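Local coordinates for protein yncA (Salmonella typhimurium, PDB 3DR6) that probably transfers an acetyl group from acetyl-coenzyme A to an amine-bearing acceptor, as other members of the GNAT acetyltransferase family do, at residues Met4-Ala9 against Pro55-Glu60; Trp45-Arg49 against Tyr68-Gly72; Glu19-Ala24 against Tyr89-Ala93. All blocks are in the same frame, centred on the assembly; numbering follows the deposited sequence.

Overall arrangement
From the N terminus, strand 5-8 forms an edge of the mixed sheet, and interaction 1 closes the loop back to it when strand 56-61 pairs alongside; the residues enclosed are largely helices 14-27 and 39-52. Interaction 3 joins the first of these helices to the end of strand 83-90, so its loop crosses that of interaction 1. Helix 39-52 meets strand 64-73 in interaction 2, which crosses interaction 1 and is nested inside interaction 3. Together they pair the edge strand with its neighbour and set each early helix on one strand, all four strands being consecutive and antiparallel. Interactions 1 and 2 touch through Pro55 and Ser70, interactions 2 and 3 through Tyr68 and Tyr89.

Interaction 1 of 3, residues Met4-Ala9 against Pro55-Glu60; sequences MTIRFA and PVLVSE
Ala9 sets its methyl between two valines of the facing strand, with Ala9 CB 3.7 Å from Val56 CG1 and 3.8 Å from Val58 CG1. Phe8 and Leu57 diverge at the backbone, yet their side chains run alongside each other, with Leu57 CD2 3.8 Å from Phe8 CD1; Pro55 CB meets the same ring at its edge, in plane. Ile6 adds its CG2 branch against Leu57 CB.

Between these groups runs an antiparallel ladder. Thr5 with Glu60 and Arg7 with Val58 are hydrogen-bonded pairs, each joined by two N-H to O bonds, while Ile6-Ser59 and Phe8-Leu57 are the non-hydrogen-bonded pairs between and beyond them. A further bond, Ala9 N to Val56 O (2.8 Å), is almost straight at 176°.

Farther out, Arg7 carries its CG between its backbone N and carbonyl carbon (chi1 58°) and then extends over Val58, whose CG2 lies against one face of the guanidinium. NE gives a 2.7 Å salt bridge to Glu60 OE1, in the guanidinium plane but from above the carboxylate, the two planes being nearly perpendicular (89°). NH1 also bonds Phe8 O and forms a salt bridge with Asp13, so several acceptors fix the group's rotation. Beside the Thr5-Glu60 pair a water bonds Thr5 OG1 and, weakly, Glu60 O.

Within the chain, strand 5-8 is an outermost strand of the GNAT sheet, and strand 56-61 pairs on its far side with strand 64-73. Helix 99-113 packs on Phe8, Pro55, Leu57 and Ser59, whereas Val56 faces helix 39-52 on the other face.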
HETATM    1  N   MSE C   4       6.247  34.120   2.790  1.00 29.12           N
HETATM    2  CA  MSE C   4       6.289  32.650   2.476  1.00 29.06           C
HETATM    3  C   MSE C   4       5.999  32.400   0.997  1.00 27.45           C
HETATM    4  O   MSE C   4       5.142  33.062   0.403  1.00 27.17           O
HETATM    5  CB  MSE C   4       5.340  31.844   3.387  1.00 30.81           C
HETATM    6  CG  MSE C   4       4.030  31.328   2.746  1.00 35.27           C
HETATM    7 SE   MSE C   4       4.219  29.584   1.837  0.70 45.27          SE
HETATM    8  CE  MSE C   4       2.907  29.934   0.448  1.00 38.48           C
ATOM      9  N   THR C   5       6.739  31.477   0.394  1.00 25.25           N
ATOM     10  CA  THR C   5       6.449  31.030  -0.974  1.00 23.79           C
ATOM     11  C   THR C   5       6.558  29.516  -1.002  1.00 22.72           C
ATOM     12  O   THR C   5       7.174  28.920  -0.108  1.00 21.83           O
ATOM     13  CB  THR C   5       7.457  31.584  -1.999  1.00 24.01           C
ATOM     14  OG1 THR C   5       8.794  31.277  -1.564  1.00 24.22           O
ATOM     15  CG2 THR C   5       7.306  33.092  -2.170  1.00 23.49           C
ATOM     16  N   ILE C   6       5.956  28.911  -2.024  1.00 21.91           N
ATOM     17  CA  ILE C   6       6.104  27.483  -2.306  1.00 21.42           C
ATOM     18  C   ILE C   6       6.615  27.380  -3.730  1.00 21.22           C
ATOM     19  O   ILE C   6       6.139  28.084  -4.619  1.00 21.07           O
ATOM     20  CB  ILE C   6       4.769  26.700  -2.151  1.00 21.43           C
ATOM     21  CG1 ILE C   6       4.360  26.627  -0.675  1.00 22.31           C
ATOM     22  CG2 ILE C   6       4.915  25.278  -2.727  1.00 20.68           C
ATOM     23  CD1 ILE C   6       2.911  26.221  -0.451  1.00 22.72           C
ATOM     24  N   ARG C   7       7.621  26.547  -3.937  1.00 20.65           N
ATOM     25  CA  ARG C   7       8.199  26.388  -5.261  1.00 20.99           C
ATOM     26  C   ARG C   7       8.583  24.936  -5.446  1.00 21.15           C
ATOM     27  O   ARG C   7       8.580  24.164  -4.485  1.00 20.68           O
ATOM     28  CB  ARG C   7       9.439  27.283  -5.408  1.00 21.10           C
ATOM     29  CG  ARG C   7      10.511  27.005  -4.365  1.00 20.88           C
ATOM     30  CD  ARG C   7      11.784  27.705  -4.761  1.00 21.91           C
ATOM     31  NE  ARG C   7      12.787  27.667  -3.707  1.00 21.37           N
ATOM     32  CZ  ARG C   7      13.588  26.633  -3.468  1.00 20.47           C
ATOM     33  NH1 ARG C   7      13.500  25.530  -4.192  1.00 19.52           N
ATOM     34  NH2 ARG C   7      14.470  26.700  -2.477  1.00 21.53           N
ATOM     35  N   PHE C   8       8.900  24.554  -6.678  1.00 20.78           N
ATOM     36  CA  PHE C   8       9.525  23.262  -6.923  1.00 21.31           C
ATOM     37  C   PHE C   8      10.901  23.200  -6.279  1.00 21.17           C
ATOM     38  O   PHE C   8      11.651  24.183  -6.297  1.00 20.48           O
ATOM     39  CB  PHE C   8       9.631  22.986  -8.429  1.00 21.97           C
ATOM     40  CG  PHE C   8       8.313  22.692  -9.066  1.00 23.29           C
ATOM     41  CD1 PHE C   8       7.668  21.482  -8.823  1.00 24.82           C
ATOM     42  CD2 PHE C   8       7.699  23.628  -9.889  1.00 24.65           C
ATOM     43  CE1 PHE C   8       6.445  21.200  -9.396  1.00 25.16           C
ATOM     44  CE2 PHE C   8       6.462  23.351 -10.466  1.00 25.10           C
ATOM     45  CZ  PHE C   8       5.835  22.141 -10.214  1.00 23.73           C
ATOM     46  N   ALA C   9      11.215  22.041  -5.701  1.00 20.85           N
ATOM     47  CA  ALA C   9      12.521  21.824  -5.088  1.00 21.62           C
ATOM     48  C   ALA C   9      13.612  21.676  -6.152  1.00 22.39           C
ATOM     49  O   ALA C   9      13.321  21.296  -7.311  1.00 21.22           O
ATOM     50  CB  ALA C   9      12.484  20.590  -4.161  1.00 20.93           C
ATOM     51  N   PRO C  55       6.054  15.631  -8.417  1.00 21.77           N
ATOM     52  CA  PRO C  55       6.554  16.893  -7.882  1.00 21.59           C
ATOM     53  C   PRO C  55       7.243  16.727  -6.535  1.00 20.62           C
ATOM     54  O   PRO C  55       6.859  15.866  -5.718  1.00 20.72           O
ATOM     55  CB  PRO C  55       5.287  17.744  -7.759  1.00 21.47           C
ATOM     56  CG  PRO C  55       4.202  16.703  -7.389  1.00 21.63           C
ATOM     57  CD  PRO C  55       4.612  15.431  -8.126  1.00 22.53           C
ATOM     58  N   VAL C  56       8.290  17.526  -6.326  1.00 20.10           N
ATOM     59  CA  VAL C  56       8.837  17.739  -4.995  1.00 18.50           C
ATOM     60  C   VAL C  56       8.749  19.250  -4.784  1.00 18.86           C
ATOM     61  O   VAL C  56       9.346  20.022  -5.548  1.00 18.00           O
ATOM     62  CB  VAL C  56      10.293  17.193  -4.835  1.00 19.02           C
ATOM     63  CG1 VAL C  56      10.794  17.412  -3.400  1.00 17.96           C
ATOM     64  CG2 VAL C  56      10.369  15.682  -5.186  1.00 18.88           C
ATOM     65  N   LEU C  57       7.948  19.666  -3.802  1.00 18.44           N
ATOM     66  CA  LEU C  57       7.743  21.091  -3.495  1.00 18.17           C
ATOM     67  C   LEU C  57       8.454  21.449  -2.199  1.00 17.96           C
ATOM     68  O   LEU C  57       8.587  20.607  -1.303  1.00 17.79           O
ATOM     69  CB  LEU C  57       6.257  21.398  -3.316  1.00 18.35           C
ATOM     70  CG  LEU C  57       5.319  21.034  -4.477  1.00 19.39           C
ATOM     71  CD1 LEU C  57       3.867  21.144  -4.033  1.00 21.53           C
ATOM     72  CD2 LEU C  57       5.602  21.884  -5.712  1.00 21.40           C
ATOM     73  N   VAL C  58       8.901  22.698  -2.089  1.00 17.61           N
ATOM     74  CA  VAL C  58       9.344  23.201  -0.790  1.00 17.21           C
ATOM     75  C   VAL C  58       8.598  24.475  -0.453  1.00 17.39           C
ATOM     76  O   VAL C  58       8.272  25.263  -1.359  1.00 17.27           O
ATOM     77  CB  VAL C  58      10.882  23.463  -0.715  1.00 17.40           C
ATOM     78  CG1 VAL C  58      11.660  22.153  -0.793  1.00 16.90           C
ATOM     79  CG2 VAL C  58      11.318  24.431  -1.799  1.00 16.22           C
ATOM     80  N   SER C  59       8.334  24.681   0.844  1.00 16.76           N
ATOM     81  CA  SER C  59       7.993  26.007   1.355  1.00 17.37           C
ATOM     82  C   SER C  59       9.276  26.741   1.795  1.00 17.87           C
ATOM     83  O   SER C  59      10.226  26.136   2.303  1.00 16.67           O
ATOM     84  CB  SER C  59       6.965  25.962   2.498  1.00 17.85           C
ATOM     85  OG  SER C  59       7.289  25.001   3.487  1.00 18.25           O
ATOM     86  N   GLU C  60       9.295  28.050   1.577  1.00 18.75           N
ATOM     87  CA  GLU C  60      10.477  28.844   1.856  1.00 21.18           C
ATOM     88  C   GLU C  60      10.029  30.150   2.525  1.00 21.49           C
ATOM     89  O   GLU C  60       8.963  30.690   2.207  1.00 21.71           O
ATOM     90  CB  GLU C  60      11.204  29.114   0.540  1.00 21.40           C
ATOM     91  CG  GLU C  60      12.640  29.615   0.620  1.00 24.66           C
ATOM     92  CD  GLU C  60      13.213  29.883  -0.771  1.00 24.75           C
ATOM     93  OE1 GLU C  60      12.560  29.537  -1.777  1.00 30.94           O
ATOM     94  OE2 GLU C  60      14.312  30.463  -0.873  1.00 32.48           O
TER
HETATM   95  O   HOH W   1      10.030  33.077   0.070  1.00 36.34           O

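Interaction 2 of 3, residues Trp45-Arg49 against Tyr68-Gly72; sequences WYEAR and YASFG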
ATOM      1  N   TRP C  45      16.383   9.839  -3.985  1.00 26.69           N
ATOM      2  CA  TRP C  45      14.920   9.892  -3.911  1.00 26.27           C
ATOM      3  C   TRP C  45      14.332  11.009  -4.770  1.00 26.16           C
ATOM      4  O   TRP C  45      13.341  10.793  -5.476  1.00 25.96           O
ATOM      5  CB  TRP C  45      14.474  10.042  -2.448  1.00 25.71           C
ATOM      6  CG  TRP C  45      13.008  10.399  -2.237  1.00 26.24           C
ATOM      7  CD1 TRP C  45      11.951   9.534  -2.183  1.00 26.64           C
ATOM      8  CD2 TRP C  45      12.463  11.711  -2.023  1.00 25.74           C
ATOM      9  NE1 TRP C  45      10.782  10.225  -1.960  1.00 26.54           N
ATOM     10  CE2 TRP C  45      11.064  11.560  -1.852  1.00 26.05           C
ATOM     11  CE3 TRP C  45      13.019  13.001  -1.959  1.00 25.67           C
ATOM     12  CZ2 TRP C  45      10.204  12.654  -1.630  1.00 24.46           C
ATOM     13  CZ3 TRP C  45      12.159  14.096  -1.731  1.00 25.52           C
ATOM     14  CH2 TRP C  45      10.768  13.905  -1.569  1.00 25.58           C
ATOM     15  N   TYR C  46      14.945  12.192  -4.701  1.00 26.33           N
ATOM     16  CA  TYR C  46      14.531  13.356  -5.483  1.00 26.86           C
ATOM     17  C   TYR C  46      14.614  13.076  -6.986  1.00 27.35           C
ATOM     18  O   TYR C  46      13.664  13.347  -7.728  1.00 26.88           O
ATOM     19  CB  TYR C  46      15.378  14.585  -5.115  1.00 27.08           C
ATOM     20  CG  TYR C  46      15.231  15.745  -6.075  1.00 27.64           C
ATOM     21  CD1 TYR C  46      14.178  16.662  -5.949  1.00 27.24           C
ATOM     22  CD2 TYR C  46      16.145  15.927  -7.115  1.00 27.03           C
ATOM     23  CE1 TYR C  46      14.044  17.717  -6.836  1.00 26.78           C
ATOM     24  CE2 TYR C  46      16.018  16.973  -8.003  1.00 26.73           C
ATOM     25  CZ  TYR C  46      14.967  17.860  -7.865  1.00 27.31           C
ATOM     26  OH  TYR C  46      14.861  18.903  -8.754  1.00 27.99           O
ATOM     27  N   GLU C  47      15.752  12.532  -7.424  1.00 27.76           N
ATOM     28  CA  GLU C  47      15.948  12.189  -8.836  1.00 28.60           C
ATOM     29  C   GLU C  47      14.933  11.163  -9.327  1.00 28.21           C
ATOM     30  O   GLU C  47      14.349  11.318 -10.397  1.00 28.43           O
ATOM     31  CB  GLU C  47      17.384  11.713  -9.089  1.00 28.62           C
ATOM     32  CG  GLU C  47      18.446  12.816  -8.905  1.00 31.73           C
ATOM     33  CD  GLU C  47      18.335  13.952  -9.931  1.00 35.35           C
ATOM     34  OE1 GLU C  47      17.816  13.711 -11.048  1.00 37.63           O
ATOM     35  OE2 GLU C  47      18.787  15.084  -9.621  1.00 36.99           O
ATOM     36  N   ALA C  48      14.720  10.118  -8.538  1.00 28.57           N
ATOM     37  CA  ALA C  48      13.709   9.131  -8.858  1.00 28.29           C
ATOM     38  C   ALA C  48      12.335   9.779  -9.076  1.00 28.28           C
ATOM     39  O   ALA C  48      11.636   9.437 -10.040  1.00 28.15           O
ATOM     40  CB  ALA C  48      13.658   8.057  -7.792  1.00 28.56           C
ATOM     41  N   ARG C  49      11.952  10.725  -8.207  1.00 28.27           N
ATOM     42  CA  ARG C  49      10.673  11.441  -8.377  1.00 28.39           C
ATOM     43  C   ARG C  49      10.647  12.221  -9.680  1.00 28.56           C
ATOM     44  O   ARG C  49       9.658  12.163 -10.421  1.00 28.23           O
ATOM     45  CB  ARG C  49      10.362  12.369  -7.194  1.00 28.26           C
ATOM     46  CG  ARG C  49       9.927  11.646  -5.954  1.00 29.18           C
ATOM     47  CD  ARG C  49       8.552  11.011  -6.131  1.00 30.10           C
ATOM     48  NE  ARG C  49       8.319   9.886  -5.235  1.00 31.12           N
ATOM     49  CZ  ARG C  49       7.832  10.009  -4.003  1.00 32.25           C
ATOM     50  NH1 ARG C  49       7.558  11.206  -3.517  1.00 33.15           N
ATOM     51  NH2 ARG C  49       7.642   8.941  -3.236  1.00 31.71           N
ATOM     52  N   TYR C  68       8.390  20.565   3.164  1.00 15.66           N
ATOM     53  CA  TYR C  68       8.391  20.015   1.826  1.00 16.64           C
ATOM     54  C   TYR C  68       7.229  19.045   1.631  1.00 16.48           C
ATOM     55  O   TYR C  68       6.631  18.546   2.608  1.00 16.55           O
ATOM     56  CB  TYR C  68       9.741  19.355   1.487  1.00 17.44           C
ATOM     57  CG  TYR C  68       9.960  17.947   2.032  1.00 18.52           C
ATOM     58  CD1 TYR C  68      10.508  17.742   3.307  1.00 18.40           C
ATOM     59  CD2 TYR C  68       9.652  16.820   1.256  1.00 20.68           C
ATOM     60  CE1 TYR C  68      10.728  16.467   3.796  1.00 20.33           C
ATOM     61  CE2 TYR C  68       9.868  15.529   1.745  1.00 20.84           C
ATOM     62  CZ  TYR C  68      10.403  15.363   3.010  1.00 20.90           C
ATOM     63  OH  TYR C  68      10.628  14.084   3.493  1.00 23.69           O
ATOM     64  N   ALA C  69       6.908  18.796   0.365  1.00 17.06           N
ATOM     65  CA  ALA C  69       5.787  17.916   0.011  1.00 16.58           C
ATOM     66  C   ALA C  69       6.096  17.179  -1.286  1.00 16.90           C
ATOM     67  O   ALA C  69       6.777  17.706  -2.181  1.00 17.21           O
ATOM     68  CB  ALA C  69       4.500  18.713  -0.122  1.00 16.62           C
ATOM     69  N   SER C  70       5.601  15.953  -1.377  1.00 16.02           N
ATOM     70  CA  SER C  70       5.726  15.173  -2.615  1.00 16.27           C
ATOM     71  C   SER C  70       4.580  14.169  -2.662  1.00 15.88           C
ATOM     72  O   SER C  70       3.833  14.036  -1.688  1.00 15.98           O
ATOM     73  CB  SER C  70       7.078  14.437  -2.649  1.00 16.56           C
ATOM     74  OG  SER C  70       7.324  13.896  -3.946  1.00 18.08           O
ATOM     75  N   PHE C  71       4.429  13.486  -3.792  1.00 16.03           N
ATOM     76  CA  PHE C  71       3.629  12.266  -3.794  1.00 16.00           C
ATOM     77  C   PHE C  71       4.323  11.190  -4.592  1.00 16.73           C
ATOM     78  O   PHE C  71       5.191  11.479  -5.461  1.00 15.67           O
ATOM     79  CB  PHE C  71       2.178  12.508  -4.256  1.00 15.41           C
ATOM     80  CG  PHE C  71       2.034  13.001  -5.679  1.00 16.26           C
ATOM     81  CD1 PHE C  71       2.302  12.149  -6.758  1.00 16.05           C
ATOM     82  CD2 PHE C  71       1.571  14.302  -5.932  1.00 15.78           C
ATOM     83  CE1 PHE C  71       2.138  12.589  -8.089  1.00 14.92           C
ATOM     84  CE2 PHE C  71       1.395  14.761  -7.266  1.00 15.54           C
ATOM     85  CZ  PHE C  71       1.689  13.895  -8.341  1.00 16.00           C
ATOM     86  N   GLY C  72       3.945   9.957  -4.285  1.00 16.76           N
ATOM     87  CA  GLY C  72       4.361   8.797  -5.057  1.00 18.47           C
ATOM     88  C   GLY C  72       3.209   7.849  -5.289  1.00 18.46           C
ATOM     89  O   GLY C  72       2.089   8.080  -4.825  1.00 17.95           O
TER
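Tyr68 meets the tip of the Trp45 indole, its CE2 lying 3.8 Å from Trp45 CH2. The two rings cross obliquely, their planes 75° apart, in neither a stack nor a T-shape. Trp45 reaches the strand because its CG is anti to the backbone N (chi1 168°), which sends the six-membered ring out from helix 39-52 toward strand 64-73.

Two residues on, Ser70 receives both helix residues. Its CB packs 3.7 Å from Trp45 CZ2, and its OG takes a hydrogen bond from Arg49 NH1 at 2.7 Å. The acceptor lies in the guanidinium plane, but the bond is bent, with an angle of 136° at the hydrogen. Ser70 OG also bonds Pro55 O, and this ties the serine to the neighbouring strand's entry as well as to the helix.

Phe71 turns its ring to the other face of the sheet, against helix 99-113, and offers backbone to this side: its carbonyl carbon lies 3.4 Å above one face of the Arg49 guanidinium. Gly72 continues that floor with its CA, 3.8 Å from Arg49 NH2. On the opposite face the indole of Trp45 comes in tilted, its NE1 corner over the centre of the guanidinium, so Arg49 lies between a side chain of its own helix and the strand backbone.

This is a helix-on-sheet contact of the GNAT fold with a cation at its centre. The flat group is packed on both faces and takes one bent bond at its edge. Phe71 O, close to NH1 but poorly angled for a hydrogen bond, would probably suit the positive charge.

Interaction 3 of 3, residues Glu19-Ala24 against Tyr89-Ala93; sequences EIYNHA and YVHPA. With EDO (1,2-ethanediol), chain I.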
ATOM      1  N   GLU C  19      17.055  16.960   6.580  1.00 19.07           N
ATOM      2  CA  GLU C  19      16.845  17.321   7.986  1.00 19.21           C
ATOM      3  C   GLU C  19      15.393  17.133   8.402  1.00 18.19           C
ATOM      4  O   GLU C  19      15.121  16.571   9.447  1.00 17.72           O
ATOM      5  CB  GLU C  19      17.230  18.771   8.251  1.00 18.72           C
ATOM      6  CG  GLU C  19      18.689  19.033   8.260  1.00 22.89           C
ATOM      7  CD  GLU C  19      18.985  20.440   8.763  1.00 27.00           C
ATOM      8  OE1 GLU C  19      18.018  21.231   8.929  1.00 27.78           O
ATOM      9  OE2 GLU C  19      20.176  20.744   8.987  1.00 28.72           O
ATOM     10  N   ILE C  20      14.472  17.633   7.578  1.00 17.27           N
ATOM     11  CA  ILE C  20      13.047  17.550   7.883  1.00 17.10           C
ATOM     12  C   ILE C  20      12.572  16.079   7.889  1.00 17.62           C
ATOM     13  O   ILE C  20      11.814  15.679   8.783  1.00 17.97           O
ATOM     14  CB  ILE C  20      12.198  18.410   6.924  1.00 16.74           C
ATOM     15  CG1 ILE C  20      12.546  19.894   7.100  1.00 15.78           C
ATOM     16  CG2 ILE C  20      10.715  18.168   7.177  1.00 18.43           C
ATOM     17  CD1 ILE C  20      12.170  20.793   5.907  1.00 14.11           C
ATOM     18  N   TYR C  21      13.012  15.306   6.889  1.00 17.97           N
ATOM     19  CA  TYR C  21      12.716  13.849   6.798  1.00 18.60           C
ATOM     20  C   TYR C  21      13.178  13.100   8.057  1.00 19.07           C
ATOM     21  O   TYR C  21      12.395  12.348   8.675  1.00 19.02           O
ATOM     22  CB  TYR C  21      13.382  13.232   5.549  1.00 19.13           C
ATOM     23  CG  TYR C  21      13.152  11.743   5.406  1.00 20.00           C
ATOM     24  CD1 TYR C  21      12.031  11.270   4.732  1.00 21.29           C
ATOM     25  CD2 TYR C  21      14.047  10.807   5.950  1.00 21.64           C
ATOM     26  CE1 TYR C  21      11.809   9.905   4.598  1.00 21.73           C
ATOM     27  CE2 TYR C  21      13.828   9.423   5.802  1.00 22.52           C
ATOM     28  CZ  TYR C  21      12.700   8.994   5.122  1.00 21.86           C
ATOM     29  OH  TYR C  21      12.423   7.641   4.965  1.00 22.24           O
ATOM     30  N   ASN C  22      14.443  13.304   8.426  1.00 18.89           N
ATOM     31  CA  ASN C  22      15.040  12.672   9.611  1.00 19.07           C
ATOM     32  C   ASN C  22      14.364  13.069  10.911  1.00 19.30           C
ATOM     33  O   ASN C  22      14.195  12.227  11.795  1.00 19.17           O
ATOM     34  CB  ASN C  22      16.548  12.954   9.683  1.00 19.38           C
ATOM     35  CG  ASN C  22      17.327  12.169   8.644  1.00 19.18           C
ATOM     36  OD1 ASN C  22      16.831  11.170   8.107  1.00 20.86           O
ATOM     37  ND2 ASN C  22      18.559  12.607   8.359  1.00 19.60           N
ATOM     38  N   HIS C  23      13.972  14.336  11.022  1.00 19.56           N
ATOM     39  CA  HIS C  23      13.145  14.761  12.149  1.00 20.09           C
ATOM     40  C   HIS C  23      11.841  13.942  12.219  1.00 20.10           C
ATOM     41  O   HIS C  23      11.477  13.425  13.288  1.00 19.91           O
ATOM     42  CB  HIS C  23      12.800  16.248  12.095  1.00 20.15           C
ATOM     43  CG  HIS C  23      11.733  16.627  13.072  1.00 20.84           C
ATOM     44  ND1 HIS C  23      10.413  16.783  12.710  1.00 21.72           N
ATOM     45  CD2 HIS C  23      11.773  16.777  14.416  1.00 19.93           C
ATOM     46  CE1 HIS C  23       9.693  17.050  13.786  1.00 20.75           C
ATOM     47  NE2 HIS C  23      10.498  17.065  14.832  1.00 23.59           N
ATOM     48  N   ALA C  24      11.147  13.845  11.081  1.00 19.49           N
ATOM     49  CA  ALA C  24       9.895  13.081  11.024  1.00 19.56           C
ATOM     50  C   ALA C  24      10.149  11.637  11.480  1.00 19.58           C
ATOM     51  O   ALA C  24       9.401  11.089  12.302  1.00 19.83           O
ATOM     52  CB  ALA C  24       9.324  13.111   9.628  1.00 19.76           C
ATOM     53  N   TYR C  89       5.737  17.283   5.031  1.00 17.46           N
ATOM     54  CA  TYR C  89       6.433  17.395   6.314  1.00 17.59           C
ATOM     55  C   TYR C  89       6.869  18.832   6.534  1.00 17.41           C
ATOM     56  O   TYR C  89       7.520  19.437   5.684  1.00 17.62           O
ATOM     57  CB  TYR C  89       7.636  16.435   6.378  1.00 18.64           C
ATOM     58  CG  TYR C  89       7.265  14.975   6.145  1.00 19.47           C
ATOM     59  CD1 TYR C  89       6.376  14.319   7.001  1.00 20.86           C
ATOM     60  CD2 TYR C  89       7.796  14.262   5.071  1.00 21.66           C
ATOM     61  CE1 TYR C  89       6.004  12.971   6.781  1.00 21.75           C
ATOM     62  CE2 TYR C  89       7.445  12.921   4.855  1.00 21.59           C
ATOM     63  CZ  TYR C  89       6.550  12.295   5.719  1.00 22.04           C
ATOM     64  OH  TYR C  89       6.182  10.978   5.515  1.00 23.74           O
ATOM     65  N   VAL C  90       6.487  19.378   7.679  1.00 16.74           N
ATOM     66  CA  VAL C  90       6.867  20.726   8.060  1.00 16.45           C
ATOM     67  C   VAL C  90       8.010  20.671   9.103  1.00 16.30           C
ATOM     68  O   VAL C  90       8.030  19.811   9.989  1.00 16.23           O
ATOM     69  CB  VAL C  90       5.623  21.508   8.560  1.00 16.22           C
ATOM     70  CG1 VAL C  90       5.993  22.885   9.094  1.00 15.94           C
ATOM     71  CG2 VAL C  90       4.583  21.622   7.408  1.00 15.34           C
ATOM     72  N   HIS C  91       8.970  21.580   8.956  1.00 16.16           N
ATOM     73  CA  HIS C  91      10.124  21.640   9.838  1.00 16.28           C
ATOM     74  C   HIS C  91       9.597  21.977  11.244  1.00 15.80           C
ATOM     75  O   HIS C  91       8.699  22.819  11.373  1.00 15.77           O
ATOM     76  CB  HIS C  91      11.050  22.731   9.323  1.00 16.30           C
ATOM     77  CG  HIS C  91      12.336  22.838  10.079  1.00 18.01           C
ATOM     78  ND1 HIS C  91      12.398  23.279  11.383  1.00 18.98           N
ATOM     79  CD2 HIS C  91      13.610  22.572   9.707  1.00 19.92           C
ATOM     80  CE1 HIS C  91      13.660  23.283  11.784  1.00 20.96           C
ATOM     81  NE2 HIS C  91      14.416  22.867  10.782  1.00 19.70           N
ATOM     82  N   PRO C  92      10.152  21.352  12.311  1.00 16.08           N
ATOM     83  CA  PRO C  92       9.544  21.601  13.621  1.00 15.73           C
ATOM     84  C   PRO C  92       9.628  23.041  14.140  1.00 16.75           C
ATOM     85  O   PRO C  92       8.915  23.384  15.087  1.00 17.13           O
ATOM     86  CB  PRO C  92      10.298  20.625  14.559  1.00 16.20           C
ATOM     87  CG  PRO C  92      11.611  20.464  13.907  1.00 16.08           C
ATOM     88  CD  PRO C  92      11.305  20.436  12.417  1.00 15.48           C
ATOM     89  N   ALA C  93      10.475  23.869  13.540  1.00 16.70           N
ATOM     90  CA  ALA C  93      10.575  25.282  13.923  1.00 17.50           C
ATOM     91  C   ALA C  93       9.508  26.136  13.248  1.00 18.20           C
ATOM     92  O   ALA C  93       9.445  27.356  13.481  1.00 17.93           O
ATOM     93  CB  ALA C  93      11.967  25.822  13.585  1.00 17.43           C
TER
HETATM   94  C1  EDO I 172       4.991  21.846  16.129  1.00 39.72           C
HETATM   95  O1  EDO I 172       4.277  20.780  15.523  1.00 39.66           O
HETATM   96  C2  EDO I 172       6.388  21.768  15.554  1.00 38.73           C
HETATM   97  O2  EDO I 172       7.315  21.657  16.634  1.00 40.40           O
HETATM   98  O   HOH W   2      17.267  23.284  10.333  1.00 27.44           O
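Pro92 sets its CB-CG-CD edge over the face of the His23 imidazole in a CH-pi contact: its CG stands 3.7 Å from the ring centroid and only 10° off the normal. The two side chains come from opposite directions, one from helix 14-27 and the other from the loop that follows strand 83-90 in this GNAT fold. With CG anti to the backbone N (chi1 168°) the ring is carried beneath Pro92, and chi2 of -99° turns its face to the proline.

One turn earlier, Ile20 fills the angle between strand and loop. Its CG2 branch rests 3.6 Å from Tyr89 CB, while CG1 crosses His91 at about a right angle, 3.9 Å from CD2. Ala24 brings its methyl over one face of the Tyr89 ring, offset toward the rim. Tyr68, on the adjoining strand 64-73, also packs on Ile20, which carries this apolar layer onward under the helix.

The loop stiffens itself: Ala93 N donates to His91 ND1 at 2.9 Å, in the ring plane, leaving NE2 turned toward a water. That water joins the ring to Glu19, donating to Glu19 OE1 at 2.6 Å and lying 2.9 Å from His91 NE2.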